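Long-range contacts in periplasmic binding protein (Veillonella parvula, PDB 4N01), which probably captures a metal chelate, such as a ferric siderophore or a cobalamin, in the periplasm and delivers it to an ABC importer: residues A[88-93]-A[113-118]; A[223-228]-A[245-250]; A[255-260]-A[292-297]; A[305-310]-A[325-330]. One frame throughout, in Å; residues are numbered along the deposited sequence. Where two conformers were deposited one is given.

Along the chain the four contacts follow one another in series; none nests in or crosses another. Contact 1 closes a loop in the N-terminal lobe, joining the end of strand 86-90 to the chain just beyond strand 109-111. The remaining three lie in the C-terminal part. Contact 2 closes on the way from strand 221-224 to strand 251-253, where the small antiparallel sheet gives way to loops. Contact 3 then ties helix 256-262 to the loop between helices 280-290 and 299-303, and contact 4 lays helix 320-332 against strand 306-309, the edge of the four-stranded parallel sheet. Contacts 2 and 3 touch where L245 CD1 meets T258 CG2 at 3.7 Å; the other pairs stay apart.

Contact 1. Residues A[88-93]-A[113-118]; sequences GTAFKE and KWPSYE
F91 presents the edge of its ring to the face of W114, an edge-to-face pair with centroids 4.6 Å apart and planes at 66°. The leading atom is F91 CD1, poised over the centre of the indole and 3.4 Å from W114 CE2, while CE1 follows toward the six-membered ring. W114 reaches this place with CG anti to its carbonyl carbon (chi1 -70°), and its NE1 makes a weak hydrogen bond to M69 O. K113 uses a different surface of the phenylalanine: its CA lies over one face, 3.9 Å from the ring centroid, as a CH-pi contact. Lysine suits the spot because CB and CG cover the rim of the ring, CB being 3.9 Å from F91 CE1, and the extended chain then carries the ammonium group away. The backbones meet through a weak hydrogen bond from F91 N to K113 O, 2.9 Å long and strongly bent. A90 is small enough to sit beside this carbonyl, and its CB packs against P115 CD at 3.8 Å. A glycerol, probably from the crystallisation liquor, lies about 3 Å from the W114 side chain (nearest atoms). The site is a loop-to-loop junction past the C-terminal ends of neighbouring parallel strands, 86-90 and 109-111, the region that commonly lines the ligand cleft in two-lobed alpha/beta binding proteins.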
loop_
_atom_site.group_PDB
_atom_site.type_symbol
_atom_site.label_atom_id
_atom_site.label_comp_id
_atom_site.label_asym_id
_atom_site.label_seq_id
_atom_site.Cartn_x
_atom_site.Cartn_y
_atom_site.Cartn_z
ATOM N N GLY A 88 -16.397 -8.733 -8.106
ATOM C CA GLY A 88 -16.489 -7.285 -8.063
ATOM C C GLY A 88 -15.294 -6.611 -7.424
ATOM O O GLY A 88 -14.585 -7.221 -6.627
ATOM N N THR A 89 -15.077 -5.349 -7.777
ATOM C CA THR A 89 -14.071 -4.528 -7.107
ATOM C C THR A 89 -14.707 -3.220 -6.654
ATOM O O THR A 89 -15.769 -2.834 -7.147
ATOM C CB THR A 89 -12.901 -4.171 -8.029
ATOM O OG1 THR A 89 -13.393 -3.404 -9.137
ATOM C CG2 THR A 89 -12.211 -5.434 -8.522
ATOM N N ALA A 90 -14.041 -2.525 -5.737
ATOM C CA ALA A 90 -14.578 -1.272 -5.220
ATOM C C ALA A 90 -13.478 -0.303 -4.842
ATOM O O ALA A 90 -12.312 -0.686 -4.682
ATOM C CB ALA A 90 -15.476 -1.526 -4.029
ATOM N N PHE A 91 -13.873 0.958 -4.708
ATOM C CA PHE A 91 -13.023 2.003 -4.162
ATOM C C PHE A 91 -11.674 2.150 -4.870
ATOM O O PHE A 91 -10.622 2.150 -4.227
ATOM C CB PHE A 91 -12.843 1.803 -2.655
ATOM C CG PHE A 91 -12.923 3.076 -1.870
ATOM C CD1 PHE A 91 -13.761 3.176 -0.766
ATOM C CD2 PHE A 91 -12.165 4.179 -2.239
ATOM C CE1 PHE A 91 -13.846 4.359 -0.047
ATOM C CE2 PHE A 91 -12.238 5.364 -1.522
ATOM C CZ PHE A 91 -13.080 5.452 -0.423
ATOM N N LYS A 92 -11.708 2.285 -6.193
ATOM C CA LYS A 92 -10.502 2.634 -6.939
ATOM C C LYS A 92 -10.044 4.029 -6.489
ATOM O O LYS A 92 -10.862 4.948 -6.412
ATOM C CB LYS A 92 -10.805 2.641 -8.440
ATOM C CG LYS A 92 -9.647 3.139 -9.297
ATOM C CD LYS A 92 -9.981 3.050 -10.786
ATOM C CE LYS A 92 -8.862 3.658 -11.628
ATOM N NZ LYS A 92 -9.343 4.153 -12.951
ATOM N N GLU A 93 -8.757 4.185 -6.182
ATOM C CA GLU A 93 -8.232 5.464 -5.668
ATOM C C GLU A 93 -7.380 6.229 -6.669
ATOM O O GLU A 93 -7.253 7.451 -6.586
ATOM C CB GLU A 93 -7.384 5.235 -4.409
ATOM C CG GLU A 93 -8.149 4.706 -3.215
ATOM C CD GLU A 93 -7.232 4.301 -2.078
ATOM O OE1 GLU A 93 -6.227 5.011 -1.825
ATOM O OE2 GLU A 93 -7.507 3.261 -1.440
ATOM N N LYS A 113 -16.758 4.096 -4.636
ATOM C CA LYS A 113 -16.308 3.992 -3.244
ATOM C C LYS A 113 -16.642 2.601 -2.717
ATOM O O LYS A 113 -16.327 1.604 -3.371
ATOM C CB LYS A 113 -16.944 5.084 -2.380
ATOM C CG LYS A 113 -16.385 6.475 -2.638
ATOM C CD LYS A 113 -16.994 7.504 -1.694
ATOM C CE LYS A 113 -16.448 8.899 -1.967
ATOM N NZ LYS A 113 -17.233 9.956 -1.269
ATOM N N TRP A 114 -17.272 2.514 -1.549
ATOM C CA TRP A 114 -17.744 1.212 -1.072
ATOM C C TRP A 114 -19.205 0.999 -1.428
ATOM O O TRP A 114 -20.016 1.916 -1.312
ATOM C CB TRP A 114 -17.551 1.060 0.437
ATOM C CG TRP A 114 -16.119 0.923 0.848
ATOM C CD1 TRP A 114 -15.204 0.031 0.358
ATOM C CD2 TRP A 114 -15.447 1.676 1.859
ATOM N NE1 TRP A 114 -13.995 0.197 0.998
ATOM C CE2 TRP A 114 -14.121 1.203 1.922
ATOM C CE3 TRP A 114 -15.838 2.716 2.714
ATOM C CZ2 TRP A 114 -13.182 1.730 2.810
ATOM C CZ3 TRP A 114 -14.908 3.240 3.593
ATOM C CH2 TRP A 114 -13.592 2.747 3.634
ATOM N N PRO A 115 -19.549 -0.222 -1.856
ATOM C CA PRO A 115 -20.941 -0.503 -2.223
ATOM C C PRO A 115 -21.823 -0.688 -0.985
ATOM O O PRO A 115 -21.315 -1.032 0.086
ATOM C CB PRO A 115 -20.833 -1.830 -2.987
ATOM C CG PRO A 115 -19.637 -2.507 -2.378
ATOM C CD PRO A 115 -18.678 -1.405 -1.987
ATOM N N SER A 116 -23.125 -0.462 -1.134
ATOM C CA SER A 116 -24.080 -0.765 -0.075
ATOM C C SER A 116 -24.106 -2.272 0.132
ATOM O O SER A 116 -23.662 -3.027 -0.736
ATOM C CB SER A 116 -25.477 -0.286 -0.458
ATOM O OG SER A 116 -26.017 -1.090 -1.493
ATOM N N TYR A 117 -24.623 -2.711 1.277
ATOM C CA TYR A 117 -24.740 -4.141 1.563
ATOM C C TYR A 117 -25.537 -4.840 0.458
ATOM O O TYR A 117 -25.192 -5.943 0.039
ATOM C CB TYR A 117 -25.385 -4.357 2.941
ATOM C CG TYR A 117 -25.828 -5.777 3.241
ATOM C CD1 TYR A 117 -24.932 -6.721 3.735
ATOM C CD2 TYR A 117 -27.153 -6.165 3.055
ATOM C CE1 TYR A 117 -25.340 -8.019 4.020
ATOM C CE2 TYR A 117 -27.569 -7.459 3.336
ATOM C CZ TYR A 117 -26.658 -8.377 3.820
ATOM O OH TYR A 117 -27.066 -9.657 4.099
ATOM N N GLU A 118 -26.582 -4.176 -0.028
ATOM C CA GLU A 118 -27.445 -4.732 -1.074
ATOM C C GLU A 118 -26.718 -4.965 -2.399
ATOM O O GLU A 118 -26.875 -6.015 -3.022
ATOM C CB GLU A 118 -28.659 -3.827 -1.309
ATOM C CG GLU A 118 -29.739 -3.921 -0.237
ATOM C CD GLU A 118 -29.383 -3.192 1.053
ATOM O OE1 GLU A 118 -30.120 -3.375 2.046
ATOM O OE2 GLU A 118 -28.380 -2.437 1.078
#

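Contact 2. Residues A[223-228]-A[245-250]; sequences TAFEGY and LGVDKT
F225 and V247 pack together where the antiparallel pairing of strands 221-224 and 251-253 runs on into loops. Two consecutive N-H groups bond two consecutive carbonyls: F225 N gives to T250 O (3.0 Å) and E226 N to K249 O (2.9 Å). From this backbone F225 CB leaves beside K249 O, 3.3 Å away, with CG anti to the carbonyl carbon (chi1 -72°). CG then lies under V247 CG1, which sits over one ring face as a CH-pi contact, and CD1 touches V247 CB at 3.5 Å. CE1 meets V247 CG2, so the branched valine spreads along one side of the ring, while M242 and A252 also touch the phenylalanine. An alanine here would probably leave V247 without its aromatic surface and open a gap against M242. E226 bends at chi2 (-60°), its OE1 hydrogen-bonded to S243 OG and its OE2 to G244 N. One water donates to E226 OE2 at 2.8 Å and accepts from both L245 N and V247 N.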
loop_
_atom_site.group_PDB
_atom_site.type_symbol
_atom_site.label_atom_id
_atom_site.label_comp_id
_atom_site.label_asym_id
_atom_site.label_seq_id
_atom_site.Cartn_x
_atom_site.Cartn_y
_atom_site.Cartn_z
ATOM N N THR A 223 1.920 12.841 7.930
ATOM C CA THR A 223 3.125 12.119 7.544
ATOM C C THR A 223 3.147 10.670 8.040
ATOM O O THR A 223 2.278 10.249 8.802
ATOM C CB THR A 223 4.359 12.866 8.059
ATOM O OG1 THR A 223 5.550 12.264 7.538
ATOM C CG2 THR A 223 4.398 12.834 9.579
ATOM N N ALA A 224 4.132 9.896 7.585
ATOM C CA ALA A 224 4.238 8.502 8.006
ATOM C C ALA A 224 5.225 8.371 9.165
ATOM O O ALA A 224 6.276 9.031 9.188
ATOM C CB ALA A 224 4.665 7.618 6.830
ATOM N N PHE A 225 4.893 7.522 10.132
ATOM C CA PHE A 225 5.756 7.337 11.303
ATOM C C PHE A 225 6.371 5.945 11.336
ATOM O O PHE A 225 7.559 5.777 11.054
ATOM C CB PHE A 225 4.998 7.648 12.614
ATOM C CG PHE A 225 4.725 9.128 12.817
ATOM C CD1 PHE A 225 5.541 9.898 13.643
ATOM C CD2 PHE A 225 3.656 9.747 12.177
ATOM C CE1 PHE A 225 5.287 11.270 13.840
ATOM C CE2 PHE A 225 3.404 11.111 12.360
ATOM C CZ PHE A 225 4.227 11.871 13.186
ATOM N N GLU A 226 5.566 4.949 11.680
ATOM C CA GLU A 226 6.083 3.589 11.806
ATOM C C GLU A 226 5.370 2.654 10.843
ATOM O O GLU A 226 4.352 3.014 10.260
ATOM C CB GLU A 226 5.920 3.072 13.250
ATOM C CG GLU A 226 6.623 3.929 14.325
ATOM C CD GLU A 226 8.136 4.057 14.148
ATOM O OE1 GLU A 226 8.734 3.296 13.350
ATOM O OE2 GLU A 226 8.748 4.925 14.823
ATOM N N GLY A 227 5.912 1.455 10.660
ATOM C CA GLY A 227 5.223 0.464 9.859
ATOM C C GLY A 227 5.704 0.378 8.426
ATOM O O GLY A 227 6.847 0.712 8.108
ATOM N N TYR A 228 4.808 -0.054 7.551
ATOM C CA TYR A 228 5.187 -0.467 6.209
ATOM C C TYR A 228 6.037 0.548 5.439
ATOM O O TYR A 228 7.109 0.206 4.918
ATOM C CB TYR A 228 3.935 -0.837 5.409
ATOM C CG TYR A 228 4.245 -1.538 4.122
ATOM C CD1 TYR A 228 4.469 -2.908 4.101
ATOM C CD2 TYR A 228 4.321 -0.833 2.928
ATOM C CE1 TYR A 228 4.751 -3.564 2.920
ATOM C CE2 TYR A 228 4.597 -1.481 1.736
ATOM C CZ TYR A 228 4.809 -2.845 1.744
ATOM O OH TYR A 228 5.092 -3.494 0.568
ATOM N N LEU A 245 10.540 7.982 16.883
ATOM C CA LEU A 245 10.146 9.081 17.782
ATOM C C LEU A 245 9.073 8.677 18.799
ATOM O O LEU A 245 8.523 9.525 19.502
ATOM C CB LEU A 245 9.666 10.291 16.980
ATOM C CG LEU A 245 10.662 10.857 15.963
ATOM C CD1 LEU A 245 10.088 12.096 15.313
ATOM C CD2 LEU A 245 12.004 11.176 16.627
ATOM N N GLY A 246 8.768 7.384 18.865
ATOM C CA GLY A 246 7.823 6.882 19.845
ATOM C C GLY A 246 6.369 6.991 19.427
ATOM O O GLY A 246 5.470 6.825 20.249
ATOM N N VAL A 247 6.125 7.270 18.150
ATOM C CA VAL A 247 4.756 7.377 17.662
ATOM C C VAL A 247 4.364 6.092 16.942
ATOM O O VAL A 247 4.719 5.893 15.780
ATOM C CB VAL A 247 4.589 8.569 16.698
ATOM C CG1 VAL A 247 3.130 8.710 16.292
ATOM C CG2 VAL A 247 5.092 9.868 17.347
ATOM N N ASP A 248 3.633 5.220 17.627
ATOM C CA ASP A 248 3.315 3.899 17.066
ATOM C C ASP A 248 2.098 3.956 16.143
ATOM O O ASP A 248 1.059 3.360 16.425
ATOM C CB ASP A 248 3.098 2.884 18.189
ATOM C CG ASP A 248 2.971 1.463 17.681
ATOM O OD1 ASP A 248 3.404 1.180 16.540
ATOM O OD2 ASP A 248 2.435 0.617 18.428
ATOM N N LYS A 249 2.233 4.680 15.036
ATOM C CA LYS A 249 1.141 4.827 14.072
ATOM C C LYS A 249 1.697 4.802 12.665
ATOM O O LYS A 249 2.826 5.233 12.440
ATOM C CB LYS A 249 0.433 6.165 14.291
ATOM C CG LYS A 249 -0.246 6.288 15.641
ATOM C CD LYS A 249 -0.864 7.661 15.820
ATOM C CE LYS A 249 -1.644 7.713 17.120
ATOM N NZ LYS A 249 -2.430 6.460 17.285
ATOM N N THR A 250 0.910 4.310 11.712
ATOM C CA THR A 250 1.348 4.361 10.327
ATOM C C THR A 250 1.366 5.810 9.839
ATOM O O THR A 250 2.335 6.240 9.224
ATOM C CB THR A 250 0.447 3.529 9.405
ATOM O OG1 THR A 250 -0.923 3.841 9.670
ATOM C CG2 THR A 250 0.671 2.043 9.632
HETATM O O HOH W 1 7.945 7.465 15.650
HETATM O O HOH W 2 3.905 4.293 7.928
HETATM O O HOH W 3 9.200 4.824 17.562
#

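Contact 3. Residues A[255-260]-A[292-297]; sequences SWETVI and NPQLQD
A chi1 of -76° puts W256 CG anti to its carbonyl carbon, and L295 has its CG in the same relation; the two side chains then cross at about a right angle. L295 CD1 rests over the six-membered ring of the indole, 3.7 Å from its centroid, in a CH-pi contact, and CD2 meets W256 CE3 at 3.5 Å. A forked leucine suits a broad aromatic plate, since one methyl can lie over the ring while the other packs against its rim at CE3. N292 ND2 lies on the same side of the indole, toward its NE1 rim, 3.9 Å from W256 NE1. The other branch of this amide, OD1, accepts from Q294 N at 3.0 Å, an Asx turn that fixes the start of the loop. Toward the solvent side, E257 bends at chi2 (71°) while Q294 stays extended, and Q294 NE2 donates to E257 OE2 over 2.8 Å. The acceptor lies in the amide plane, but the donor stands above the carboxylate plane. A water donates both to this oxygen and to Q294 OE1, so each end of the amide is engaged. I260 crosses Q294 at about a right angle, its CD1 3.6 Å from Q294 CG and 3.3 Å from Q294 O. Thus the N-terminal part of helix 256-262, which follows strand 251-253, packs on the loop between helices 280-290 and 299-303; I298, next along that loop, also touches I260, and T258 turns to M242 and L245.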
loop_
_atom_site.group_PDB
_atom_site.type_symbol
_atom_site.label_atom_id
_atom_site.label_comp_id
_atom_site.label_asym_id
_atom_site.label_seq_id
_atom_site.Cartn_x
_atom_site.Cartn_y
_atom_site.Cartn_z
ATOM N N SER A 255 4.591 17.792 13.494
ATOM C CA SER A 255 4.869 19.214 13.651
ATOM C C SER A 255 6.018 19.591 12.730
ATOM O O SER A 255 6.970 18.820 12.579
ATOM C CB SER A 255 5.244 19.530 15.099
ATOM O OG SER A 255 4.108 19.468 15.944
ATOM N N TRP A 256 5.930 20.760 12.100
ATOM C CA TRP A 256 7.031 21.245 11.279
ATOM C C TRP A 256 8.305 21.416 12.116
ATOM O O TRP A 256 9.397 21.244 11.600
ATOM C CB TRP A 256 6.677 22.578 10.603
ATOM C CG TRP A 256 5.745 22.470 9.404
ATOM C CD1 TRP A 256 4.542 23.100 9.243
ATOM C CD2 TRP A 256 5.952 21.699 8.204
ATOM N NE1 TRP A 256 3.987 22.765 8.023
ATOM C CE2 TRP A 256 4.832 21.904 7.373
ATOM C CE3 TRP A 256 6.972 20.842 7.766
ATOM C CZ2 TRP A 256 4.708 21.301 6.122
ATOM C CZ3 TRP A 256 6.844 20.241 6.525
ATOM C CH2 TRP A 256 5.723 20.473 5.719
ATOM N N GLU A 257 8.158 21.766 13.393
ATOM C CA GLU A 257 9.315 21.897 14.294
ATOM C C GLU A 257 10.145 20.625 14.289
ATOM O O GLU A 257 11.376 20.673 14.253
ATOM C CB GLU A 257 8.882 22.226 15.728
ATOM C CG GLU A 257 8.461 23.672 15.916
ATOM C CD GLU A 257 7.130 23.986 15.249
ATOM O OE1 GLU A 257 6.310 23.052 15.076
ATOM O OE2 GLU A 257 6.903 25.166 14.889
ATOM N N THR A 258 9.459 19.487 14.291
ATOM C CA THR A 258 10.129 18.203 14.344
ATOM C C THR A 258 10.854 17.936 13.027
ATOM O O THR A 258 11.997 17.468 13.014
ATOM C CB THR A 258 9.120 17.077 14.629
ATOM O OG1 THR A 258 8.484 17.334 15.889
ATOM C CG2 THR A 258 9.836 15.737 14.696
ATOM N N VAL A 259 10.193 18.247 11.917
ATOM C CA VAL A 259 10.799 18.063 10.603
ATOM C C VAL A 259 12.033 18.948 10.458
ATOM O O VAL A 259 13.076 18.514 9.961
ATOM C CB VAL A 259 9.801 18.415 9.502
ATOM C CG1 VAL A 259 10.407 18.134 8.122
ATOM C CG2 VAL A 259 8.504 17.629 9.713
ATOM N N ILE A 260 11.908 20.200 10.884
ATOM C CA ILE A 260 13.028 21.127 10.829
ATOM C C ILE A 260 14.215 20.616 11.656
ATOM O O ILE A 260 15.364 20.682 11.202
ATOM C CB ILE A 260 12.613 22.527 11.336
ATOM C CG1 ILE A 260 11.596 23.155 10.369
ATOM C CG2 ILE A 260 13.816 23.429 11.448
ATOM C CD1 ILE A 260 10.871 24.361 10.985
ATOM N N ASN A 292 6.797 28.419 2.441
ATOM C CA ASN A 292 6.753 28.426 3.903
ATOM C C ASN A 292 8.105 28.870 4.470
ATOM O O ASN A 292 9.091 28.126 4.406
ATOM C CB ASN A 292 6.393 27.030 4.403
ATOM C CG ASN A 292 6.091 26.988 5.897
ATOM O OD1 ASN A 292 6.563 27.820 6.673
ATOM N ND2 ASN A 292 5.303 26.003 6.302
ATOM N N PRO A 293 8.157 30.086 5.028
ATOM C CA PRO A 293 9.429 30.654 5.486
ATOM C C PRO A 293 10.070 29.810 6.587
ATOM O O PRO A 293 11.289 29.831 6.735
ATOM C CB PRO A 293 9.029 32.027 6.041
ATOM C CG PRO A 293 7.678 32.312 5.457
ATOM C CD PRO A 293 7.019 30.981 5.289
ATOM N N GLN A 294 9.269 29.061 7.335
ATOM C CA GLN A 294 9.808 28.253 8.429
ATOM C C GLN A 294 10.687 27.105 7.928
ATOM O O GLN A 294 11.530 26.606 8.669
ATOM C CB GLN A 294 8.675 27.693 9.303
ATOM C CG GLN A 294 9.082 27.450 10.765
ATOM C CD GLN A 294 8.020 26.728 11.586
ATOM O OE1 GLN A 294 6.919 26.449 11.103
ATOM N NE2 GLN A 294 8.352 26.416 12.839
ATOM N N LEU A 295 10.506 26.705 6.673
ATOM C CA LEU A 295 11.132 25.479 6.160
ATOM C C LEU A 295 12.341 25.748 5.271
ATOM O O LEU A 295 12.928 24.813 4.710
ATOM C CB LEU A 295 10.105 24.686 5.351
ATOM C CG LEU A 295 8.783 24.421 6.073
ATOM C CD1 LEU A 295 7.837 23.630 5.177
ATOM C CD2 LEU A 295 9.048 23.670 7.385
ATOM N N GLN A 296 12.720 27.011 5.152
ATOM C CA GLN A 296 13.661 27.395 4.109
ATOM C C GLN A 296 15.099 26.930 4.302
ATOM O O GLN A 296 15.868 26.887 3.343
ATOM C CB GLN A 296 13.605 28.900 3.829
ATOM C CG GLN A 296 12.669 29.244 2.680
ATOM C CD GLN A 296 12.927 28.411 1.424
ATOM O OE1 GLN A 296 11.992 28.062 0.702
ATOM N NE2 GLN A 296 14.199 28.112 1.146
ATOM N N ASP A 297 15.459 26.564 5.523
ATOM C CA ASP A 297 16.813 26.075 5.774
ATOM C C ASP A 297 16.912 24.548 5.877
ATOM O O ASP A 297 17.988 24.010 6.114
ATOM C CB ASP A 297 17.440 26.773 6.981
ATOM C CG ASP A 297 17.637 28.262 6.751
ATOM O OD1 ASP A 297 17.662 28.692 5.573
ATOM O OD2 ASP A 297 17.770 29.001 7.747
HETATM O O HOH W 4 4.920 25.169 12.661
#

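Contact 4. Residues A[305-310]-A[325-330]; sequences HFIRVK and KRLAEE
Strand 306-309 and the helical segment 325-330 run almost exactly antiparallel, at 172°, with their axes 10.0 Å apart at closest approach. L327 bridges the space with one methyl: CD2 presses on I307 CG2 at 3.5 Å, a tight fit, and on V309 CG1 at 3.8 Å. Beta-branched residues suit the strand and offer compact methyls to the longer leucine. I307 CG2 is also flanked by E330 OE1, the two side chains sliding past each other in opposite directions. This is the layering of an alpha/beta fold: helix 320-332 covers one face of the parallel sheet along its outermost strand, while F306 points to the other side, onto helix 280-290. At this edge R308 O meets the helix instead of another strand. R326 bends at chi3 (84°), and its NH2 donates to R308 O over 3.1 Å, the bond lying in the carbonyl plane and close to the guanidinium plane. NH1 of the same group forms a salt bridge with E313. An alanine at R326 would probably leave R308 O without this donor and the E313 carboxylate without this positive mate. The R308 side chain turns to D271 in a salt bridge of its own. Between strand and helix a water accepts from R326 NE at 2.7 Å and donates to both R308 O and E330 OE1.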
loop_
_atom_site.group_PDB
_atom_site.type_symbol
_atom_site.label_atom_id
_atom_site.label_comp_id
_atom_site.label_asym_id
_atom_site.label_seq_id
_atom_site.Cartn_x
_atom_site.Cartn_y
_atom_site.Cartn_z
ATOM N N HIS A 305 15.353 18.817 -3.252
ATOM C CA HIS A 305 15.230 17.358 -3.246
ATOM C C HIS A 305 13.789 16.921 -2.985
ATOM O O HIS A 305 13.466 16.420 -1.900
ATOM C CB HIS A 305 16.145 16.767 -2.179
ATOM C CG HIS A 305 17.597 16.812 -2.521
ATOM N ND1 HIS A 305 18.066 16.910 -3.826
ATOM C CD2 HIS A 305 18.707 16.757 -1.745
ATOM C CE1 HIS A 305 19.378 16.926 -3.825
ATOM N NE2 HIS A 305 19.800 16.833 -2.567
ATOM N N PHE A 306 12.926 17.116 -3.977
ATOM C CA PHE A 306 11.526 16.702 -3.893
ATOM C C PHE A 306 11.289 15.489 -4.777
ATOM O O PHE A 306 11.614 15.508 -5.967
ATOM C CB PHE A 306 10.612 17.846 -4.353
ATOM C CG PHE A 306 10.752 19.100 -3.529
ATOM C CD1 PHE A 306 10.273 19.146 -2.223
ATOM C CD2 PHE A 306 11.373 20.229 -4.054
ATOM C CE1 PHE A 306 10.407 20.307 -1.454
ATOM C CE2 PHE A 306 11.511 21.396 -3.289
ATOM C CZ PHE A 306 11.029 21.432 -1.989
ATOM N N ILE A 307 10.694 14.447 -4.203
ATOM C CA ILE A 307 10.504 13.178 -4.899
ATOM C C ILE A 307 9.030 12.785 -4.922
ATOM O O ILE A 307 8.354 12.784 -3.895
ATOM C CB ILE A 307 11.311 12.078 -4.213
ATOM C CG1 ILE A 307 12.800 12.392 -4.353
ATOM C CG2 ILE A 307 11.016 10.713 -4.825
ATOM C CD1 ILE A 307 13.657 11.409 -3.683
ATOM N N ARG A 308 8.534 12.467 -6.108
ATOM C CA ARG A 308 7.109 12.192 -6.307
ATOM C C ARG A 308 6.804 10.715 -6.142
ATOM O O ARG A 308 7.501 9.875 -6.713
ATOM C CB ARG A 308 6.724 12.618 -7.720
ATOM C CG ARG A 308 5.255 12.451 -8.072
ATOM C CD ARG A 308 5.044 12.825 -9.519
ATOM N NE ARG A 308 3.633 12.805 -9.902
ATOM C CZ ARG A 308 2.980 11.706 -10.252
ATOM N NH1 ARG A 308 3.616 10.542 -10.246
ATOM N NH2 ARG A 308 1.699 11.766 -10.601
ATOM N N VAL A 309 5.771 10.382 -5.371
ATOM C CA VAL A 309 5.280 8.999 -5.343
ATOM C C VAL A 309 3.768 8.981 -5.382
ATOM O O VAL A 309 3.121 9.989 -5.093
ATOM C CB VAL A 309 5.703 8.239 -4.058
ATOM C CG1 VAL A 309 7.221 8.123 -3.958
ATOM C CG2 VAL A 309 5.105 8.907 -2.802
ATOM N N LYS A 310 3.209 7.832 -5.742
ATOM C CA LYS A 310 1.802 7.562 -5.492
ATOM C C LYS A 310 1.727 6.802 -4.183
ATOM O O LYS A 310 2.633 6.032 -3.857
ATOM C CB LYS A 310 1.205 6.704 -6.602
ATOM C CG LYS A 310 1.306 7.337 -7.983
ATOM C CD LYS A 310 0.508 8.628 -8.049
ATOM C CE LYS A 310 -0.985 8.329 -8.028
ATOM N NZ LYS A 310 -1.812 9.585 -8.089
ATOM N N LYS A 325 12.952 0.684 -6.827
ATOM C CA LYS A 325 13.969 0.800 -7.869
ATOM C C LYS A 325 14.117 2.262 -8.302
ATOM O O LYS A 325 15.228 2.811 -8.337
ATOM C CB LYS A 325 13.594 -0.073 -9.061
ATOM C CG LYS A 325 14.661 -0.200 -10.121
ATOM C CD LYS A 325 14.256 -1.262 -11.154
ATOM C CE LYS A 325 15.346 -1.510 -12.182
ATOM N NZ LYS A 325 15.610 -0.321 -13.034
ATOM N N ARG A 326 12.991 2.893 -8.620
ATOM C CA ARG A 326 12.988 4.291 -9.056
ATOM C C ARG A 326 13.477 5.221 -7.952
ATOM O O ARG A 326 14.259 6.143 -8.210
ATOM C CB ARG A 326 11.585 4.705 -9.505
ATOM C CG ARG A 326 11.517 6.069 -10.177
ATOM C CD ARG A 326 10.077 6.420 -10.577
ATOM N NE ARG A 326 9.320 6.995 -9.465
ATOM C CZ ARG A 326 8.292 6.405 -8.860
ATOM N NH1 ARG A 326 7.869 5.208 -9.262
ATOM N NH2 ARG A 326 7.674 7.028 -7.858
ATOM N N LEU A 327 13.020 4.979 -6.726
ATOM C CA LEU A 327 13.361 5.840 -5.604
ATOM C C LEU A 327 14.848 5.732 -5.306
ATOM O O LEU A 327 15.492 6.736 -5.020
ATOM C CB LEU A 327 12.544 5.469 -4.358
ATOM C CG LEU A 327 11.048 5.805 -4.400
ATOM C CD1 LEU A 327 10.305 5.212 -3.208
ATOM C CD2 LEU A 327 10.868 7.283 -4.404
ATOM N N ALA A 328 15.393 4.517 -5.413
ATOM C CA ALA A 328 16.819 4.306 -5.190
ATOM C C ALA A 328 17.641 5.092 -6.202
ATOM O O ALA A 328 18.716 5.615 -5.888
ATOM C CB ALA A 328 17.159 2.819 -5.271
ATOM N N GLU A 329 17.139 5.186 -7.426
ATOM C CA GLU A 329 17.892 5.868 -8.462
ATOM C C GLU A 329 17.845 7.363 -8.194
ATOM O O GLU A 329 18.859 8.059 -8.297
ATOM C CB GLU A 329 17.341 5.526 -9.852
ATOM C CG GLU A 329 17.554 4.062 -10.227
ATOM C CD GLU A 329 17.113 3.737 -11.639
ATOM O OE1 GLU A 329 16.321 4.515 -12.217
ATOM O OE2 GLU A 329 17.565 2.698 -12.172
ATOM N N GLU A 330 16.674 7.845 -7.806
ATOM C CA GLU A 330 16.494 9.272 -7.570
ATOM C C GLU A 330 17.203 9.777 -6.312
ATOM O O GLU A 330 17.747 10.882 -6.311
ATOM C CB GLU A 330 14.997 9.622 -7.565
ATOM C CG GLU A 330 14.380 9.619 -8.976
ATOM C CD GLU A 330 12.861 9.722 -8.989
ATOM O OE1 GLU A 330 12.250 9.696 -7.901
ATOM O OE2 GLU A 330 12.275 9.814 -10.093
HETATM O O HOH W 5 9.643 9.454 -8.343
#